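Local coordinates for protein of unknown function DUF574 (Streptomyces avermitilis, PDB 3GIW) that is of unknown function but binds S-adenosyl-L-homocysteine and is probably an S-adenosylmethionine-dependent methyltransferase, at residues Q100-D114 with S127-D139. Residues are numbered along the deposited sequence; the frame is centred on the assembly and turned at random.
Sequences QSVAPESRVVYVDND and STPEGRTAYVEAD. With GOL (glycerol), chain C.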
loop_
_atom_site.group_PDB
_atom_site.type_symbol
_atom_site.label_atom_id
_atom_site.label_comp_id
_atom_site.label_asym_id
_atom_site.label_seq_id
_atom_site.Cartn_x
_atom_site.Cartn_y
_atom_site.Cartn_z
ATOM N N GLN A 100 -9.686 5.759 12.911
ATOM C CA GLN A 100 -10.820 6.392 13.609
ATOM C C GLN A 100 -11.297 5.640 14.870
ATOM O O GLN A 100 -11.878 6.253 15.782
ATOM C CB GLN A 100 -11.970 6.690 12.624
ATOM C CG GLN A 100 -11.632 7.868 11.663
ATOM C CD GLN A 100 -12.709 8.191 10.647
ATOM O OE1 GLN A 100 -13.704 7.469 10.522
ATOM N NE2 GLN A 100 -12.544 9.304 9.959
ATOM N N SER A 101 -11.021 4.343 14.929
ATOM C CA SER A 101 -11.257 3.572 16.150
ATOM C C SER A 101 -10.305 4.019 17.255
ATOM O O SER A 101 -10.644 3.953 18.436
ATOM C CB SER A 101 -11.114 2.067 15.884
ATOM O OG SER A 101 -9.775 1.674 15.640
ATOM N N VAL A 102 -9.114 4.478 16.882
ATOM C CA VAL A 102 -8.149 4.973 17.870
ATOM C C VAL A 102 -8.481 6.407 18.273
ATOM O O VAL A 102 -8.446 6.752 19.457
ATOM C CB VAL A 102 -6.683 4.892 17.349
ATOM C CG1 VAL A 102 -5.725 5.568 18.343
ATOM C CG2 VAL A 102 -6.276 3.446 17.097
ATOM N N ALA A 103 -8.793 7.240 17.284
ATOM C CA ALA A 103 -9.044 8.643 17.473
ATOM C C ALA A 103 -10.084 9.052 16.424
ATOM O O ALA A 103 -9.753 9.173 15.229
ATOM C CB ALA A 103 -7.734 9.443 17.306
ATOM N N PRO A 104 -11.354 9.211 16.846
ATOM C CA PRO A 104 -12.431 9.493 15.887
ATOM C C PRO A 104 -12.236 10.695 14.980
ATOM O O PRO A 104 -12.778 10.718 13.871
ATOM C CB PRO A 104 -13.667 9.710 16.777
ATOM C CG PRO A 104 -13.338 9.090 18.043
ATOM C CD PRO A 104 -11.861 9.091 18.224
ATOM N N GLU A 105 -11.455 11.678 15.429
ATOM C CA GLU A 105 -11.211 12.881 14.645
ATOM C C GLU A 105 -10.217 12.686 13.490
ATOM O O GLU A 105 -9.988 13.616 12.706
ATOM C CB GLU A 105 -10.761 14.033 15.575
ATOM C CG GLU A 105 -9.348 13.965 16.148
ATOM C CD GLU A 105 -9.176 13.029 17.342
ATOM O OE1 GLU A 105 -10.139 12.316 17.706
ATOM O OE2 GLU A 105 -8.046 13.025 17.925
ATOM N N SER A 106 -9.654 11.486 13.370
ATOM C CA SER A 106 -8.675 11.217 12.301
ATOM C C SER A 106 -9.249 11.489 10.894
ATOM O O SER A 106 -10.452 11.324 10.629
ATOM C CB SER A 106 -8.074 9.795 12.381
ATOM O OG SER A 106 -7.489 9.507 13.649
ATOM N N ARG A 107 -8.347 11.912 10.012
ATOM C CA ARG A 107 -8.660 12.312 8.637
ATOM C C ARG A 107 -7.842 11.460 7.655
ATOM O O ARG A 107 -6.648 11.247 7.892
ATOM C CB ARG A 107 -8.290 13.780 8.428
ATOM C CG ARG A 107 -8.942 14.745 9.402
ATOM C CD ARG A 107 -8.212 16.073 9.410
ATOM N NE ARG A 107 -9.019 17.120 10.061
ATOM C CZ ARG A 107 -8.612 18.367 10.300
ATOM N NH1 ARG A 107 -7.396 18.773 9.950
ATOM N NH2 ARG A 107 -9.434 19.221 10.890
ATOM N N VAL A 108 -8.471 10.988 6.573
ATOM C CA VAL A 108 -7.794 10.117 5.601
ATOM C C VAL A 108 -8.202 10.512 4.195
ATOM O O VAL A 108 -9.395 10.701 3.906
ATOM C CB VAL A 108 -8.144 8.617 5.823
ATOM C CG1 VAL A 108 -7.423 7.748 4.822
ATOM C CG2 VAL A 108 -7.845 8.220 7.272
ATOM N N VAL A 109 -7.206 10.687 3.338
ATOM C CA VAL A 109 -7.440 10.835 1.898
ATOM C C VAL A 109 -6.918 9.553 1.228
ATOM O O VAL A 109 -5.747 9.210 1.363
ATOM C CB VAL A 109 -6.755 12.063 1.284
ATOM C CG1 VAL A 109 -6.882 12.118 -0.249
ATOM C CG2 VAL A 109 -7.301 13.334 1.906
ATOM N N TYR A 110 -7.790 8.906 0.445
ATOM C CA TYR A 110 -7.458 7.736 -0.337
ATOM C C TYR A 110 -7.288 8.093 -1.817
ATOM O O TYR A 110 -8.023 8.957 -2.354
ATOM C CB TYR A 110 -8.612 6.793 -0.232
ATOM C CG TYR A 110 -8.897 6.173 1.110
ATOM C CD1 TYR A 110 -8.122 5.142 1.588
ATOM C CD2 TYR A 110 -10.007 6.546 1.862
ATOM C CE1 TYR A 110 -8.453 4.448 2.758
ATOM C CE2 TYR A 110 -10.343 5.885 3.066
ATOM C CZ TYR A 110 -9.557 4.811 3.518
ATOM O OH TYR A 110 -9.860 4.099 4.664
ATOM N N VAL A 111 -6.376 7.411 -2.497
ATOM C CA VAL A 111 -6.040 7.716 -3.875
ATOM C C VAL A 111 -5.812 6.426 -4.657
ATOM O O VAL A 111 -5.116 5.531 -4.212
ATOM C CB VAL A 111 -4.732 8.554 -3.946
ATOM C CG1 VAL A 111 -4.423 8.954 -5.382
ATOM C CG2 VAL A 111 -4.819 9.787 -3.010
ATOM N N ASP A 112 -6.439 6.285 -5.822
ATOM C CA ASP A 112 -6.118 5.180 -6.733
ATOM C C ASP A 112 -6.372 5.622 -8.170
ATOM O O ASP A 112 -7.025 6.650 -8.401
ATOM C CB ASP A 112 -6.933 3.887 -6.406
ATOM C CG ASP A 112 -6.218 2.592 -6.807
ATOM O OD1 ASP A 112 -6.244 2.181 -7.979
ATOM O OD2 ASP A 112 -5.636 1.925 -5.935
ATOM N N ASN A 113 -5.799 4.867 -9.112
ATOM C CA ASN A 113 -6.063 5.129 -10.518
ATOM C C ASN A 113 -6.889 4.039 -11.226
ATOM O O ASN A 113 -7.208 4.207 -12.393
ATOM C CB ASN A 113 -4.773 5.460 -11.289
ATOM C CG ASN A 113 -3.858 4.305 -11.449
ATOM O OD1 ASN A 113 -4.031 3.246 -10.855
ATOM N ND2 ASN A 113 -2.811 4.507 -12.256
ATOM N N ASP A 114 -7.238 2.951 -10.544
ATOM C CA ASP A 114 -8.099 1.923 -11.138
ATOM C C ASP A 114 -9.545 2.417 -11.050
ATOM O O ASP A 114 -10.032 2.628 -9.949
ATOM C CB ASP A 114 -7.914 0.602 -10.407
ATOM C CG ASP A 114 -8.715 -0.531 -11.019
ATOM O OD1 ASP A 114 -9.745 -0.197 -11.630
ATOM O OD2 ASP A 114 -8.296 -1.708 -10.881
ATOM N N SER A 127 -17.262 7.984 7.089
ATOM C CA SER A 127 -16.430 8.498 8.175
ATOM C C SER A 127 -17.220 8.626 9.465
ATOM O O SER A 127 -18.442 8.784 9.429
ATOM C CB SER A 127 -15.900 9.873 7.773
ATOM O OG SER A 127 -15.044 10.411 8.771
ATOM N N THR A 128 -16.533 8.545 10.605
ATOM C CA THR A 128 -17.088 9.045 11.855
ATOM C C THR A 128 -17.477 10.502 11.631
ATOM O O THR A 128 -16.911 11.164 10.763
ATOM C CB THR A 128 -16.052 9.037 12.989
ATOM O OG1 THR A 128 -14.872 9.718 12.544
ATOM C CG2 THR A 128 -15.707 7.627 13.445
ATOM N N PRO A 129 -18.463 11.013 12.400
ATOM C CA PRO A 129 -18.793 12.441 12.301
ATOM C C PRO A 129 -17.667 13.386 12.740
ATOM O O PRO A 129 -17.547 14.492 12.199
ATOM C CB PRO A 129 -20.031 12.600 13.205
ATOM C CG PRO A 129 -20.079 11.379 14.052
ATOM C CD PRO A 129 -19.330 10.287 13.344
ATOM N N GLU A 130 -16.851 12.952 13.699
ATOM C CA GLU A 130 -15.733 13.758 14.203
ATOM C C GLU A 130 -14.597 13.891 13.185
ATOM O O GLU A 130 -13.814 14.857 13.223
ATOM C CB GLU A 130 -15.154 13.133 15.480
ATOM C CG GLU A 130 -16.120 13.080 16.669
ATOM C CD GLU A 130 -16.955 11.827 16.745
ATOM O OE1 GLU A 130 -17.010 11.068 15.761
ATOM O OE2 GLU A 130 -17.603 11.613 17.802
ATOM N N GLY A 131 -14.494 12.906 12.300
ATOM C CA GLY A 131 -13.374 12.796 11.365
ATOM C C GLY A 131 -13.771 13.183 9.958
ATOM O O GLY A 131 -14.884 13.679 9.722
ATOM N N ARG A 132 -12.863 12.963 9.008
ATOM C CA ARG A 132 -13.137 13.260 7.597
ATOM C C ARG A 132 -12.419 12.249 6.725
ATOM O O ARG A 132 -11.292 11.906 7.014
ATOM C CB ARG A 132 -12.621 14.632 7.160
ATOM C CG ARG A 132 -12.947 15.817 8.058
ATOM C CD ARG A 132 -12.163 17.053 7.589
ATOM N NE ARG A 132 -12.499 18.244 8.373
ATOM C CZ ARG A 132 -12.026 19.477 8.149
ATOM N NH1 ARG A 132 -11.164 19.705 7.157
ATOM N NH2 ARG A 132 -12.421 20.494 8.918
ATOM N N THR A 133 -13.045 11.836 5.638
ATOM C CA THR A 133 -12.357 11.062 4.594
ATOM C C THR A 133 -12.741 11.581 3.212
ATOM O O THR A 133 -13.829 12.163 3.008
ATOM C CB THR A 133 -12.660 9.553 4.678
ATOM O OG1 THR A 133 -14.028 9.329 4.317
ATOM C CG2 THR A 133 -12.383 9.012 6.060
ATOM N N ALA A 134 -11.882 11.300 2.255
ATOM C CA ALA A 134 -12.119 11.669 0.870
ATOM C C ALA A 134 -11.434 10.644 -0.054
ATOM O O ALA A 134 -10.539 9.911 0.385
ATOM C CB ALA A 134 -11.573 13.080 0.609
ATOM N N TYR A 135 -11.871 10.621 -1.302
ATOM C CA TYR A 135 -11.306 9.764 -2.330
ATOM C C TYR A 135 -10.987 10.591 -3.548
ATOM O O TYR A 135 -11.831 11.403 -4.001
ATOM C CB TYR A 135 -12.249 8.603 -2.732
ATOM C CG TYR A 135 -11.652 7.772 -3.848
ATOM C CD1 TYR A 135 -10.569 6.936 -3.602
ATOM C CD2 TYR A 135 -12.099 7.888 -5.181
ATOM C CE1 TYR A 135 -9.955 6.229 -4.613
ATOM C CE2 TYR A 135 -11.461 7.172 -6.224
ATOM C CZ TYR A 135 -10.398 6.331 -5.932
ATOM O OH TYR A 135 -9.729 5.600 -6.877
ATOM N N VAL A 136 -9.781 10.403 -4.072
ATOM C CA VAL A 136 -9.288 11.098 -5.262
ATOM C C VAL A 136 -8.840 10.030 -6.268
ATOM O O VAL A 136 -8.050 9.166 -5.940
ATOM C CB VAL A 136 -8.057 12.038 -4.860
ATOM C CG1 VAL A 136 -7.376 12.639 -6.099
ATOM C CG2 VAL A 136 -8.473 13.118 -3.850
ATOM N N GLU A 137 -9.365 10.059 -7.486
ATOM C CA GLU A 137 -8.843 9.248 -8.571
ATOM C C GLU A 137 -7.698 10.003 -9.233
ATOM O O GLU A 137 -7.915 11.037 -9.852
ATOM C CB GLU A 137 -9.936 8.932 -9.600
ATOM C CG GLU A 137 -9.531 7.922 -10.630
ATOM C CD GLU A 137 -10.660 7.635 -11.599
ATOM O OE1 GLU A 137 -10.908 8.473 -12.504
ATOM O OE2 GLU A 137 -11.327 6.599 -11.434
ATOM N N ALA A 138 -6.480 9.469 -9.105
ATOM C CA ALA A 138 -5.263 10.148 -9.595
ATOM C C ALA A 138 -4.129 9.163 -9.713
ATOM O O ALA A 138 -4.142 8.090 -9.091
ATOM C CB ALA A 138 -4.888 11.315 -8.680
ATOM N N ASP A 139 -3.130 9.569 -10.504
ATOM C CA ASP A 139 -1.933 8.777 -10.760
ATOM C C ASP A 139 -0.743 9.389 -10.021
ATOM O O ASP A 139 -0.469 10.601 -10.158
ATOM C CB ASP A 139 -1.643 8.794 -12.260
ATOM C CG ASP A 139 -0.719 7.672 -12.690
ATOM O OD1 ASP A 139 0.219 7.327 -11.944
ATOM O OD2 ASP A 139 -0.955 7.127 -13.797
HETATM C C1 GOL C . -2.109 6.050 -7.134
HETATM O O1 GOL C . -2.057 7.449 -7.285
HETATM C C2 GOL C . -2.103 5.414 -8.500
HETATM O O2 GOL C . -0.945 5.769 -9.227
HETATM C C3 GOL C . -2.106 3.904 -8.386
HETATM O O3 GOL C . -3.358 3.457 -7.984
HETATM O O HOH W 1 -11.155 15.932 12.158
HETATM O O HOH W 2 -10.903 5.174 -9.273
#
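Strands 107-112 and 132-137 run parallel, their axes 4.7 Å apart, joined by a ladder of backbone hydrogen bonds. The Q100 amide bridges to the loop before R132. Its OE1 accepts an almost straight bond from T128 N (3.0 Å, 174°), the donor standing above the carbonyl plane, while NE2 divides its hydrogens between S127 OG and S106 O, the latter close to the amide plane. With an alanine here, T128 N is likely to lose its acceptor and S127 OG and S106 O a donor, freeing the 127-131 loop to shift. T128 OG1 donates to P104 O at 2.7 Å, its chi1 of 52° placing it between the backbone N and carbonyl carbon. On the face carrying V109 and V111, the extended R107 and R132 chains run side by side and stack their guanidinium groups, centres 4.2 Å apart despite their like charge; R107 has a second modelled conformer, so this stack is tentative. Further along, V109 CG1 meets V136 CG2. Strand 132-137 is the sheet's edge and 107-112 its neighbour in a Rossmann-like methyltransferase fold, linked by a right-handed beta-alpha-beta crossover. On the opposite face the Y135 ring turns its edge to Y110 CB, and its OH reaches D112 CB at 3.3 Å; a water joins that hydroxyl to D114 O and E137 OE2, which also pairs with R16. At the C-terminal ends lie D112 and D139, two residues that bind S-adenosyl-L-homocysteine, absent here; D112 OD1 takes D114 N in an Asx turn, its OD2 takes G88 N, and a glycerol bonds N113 and A138 O.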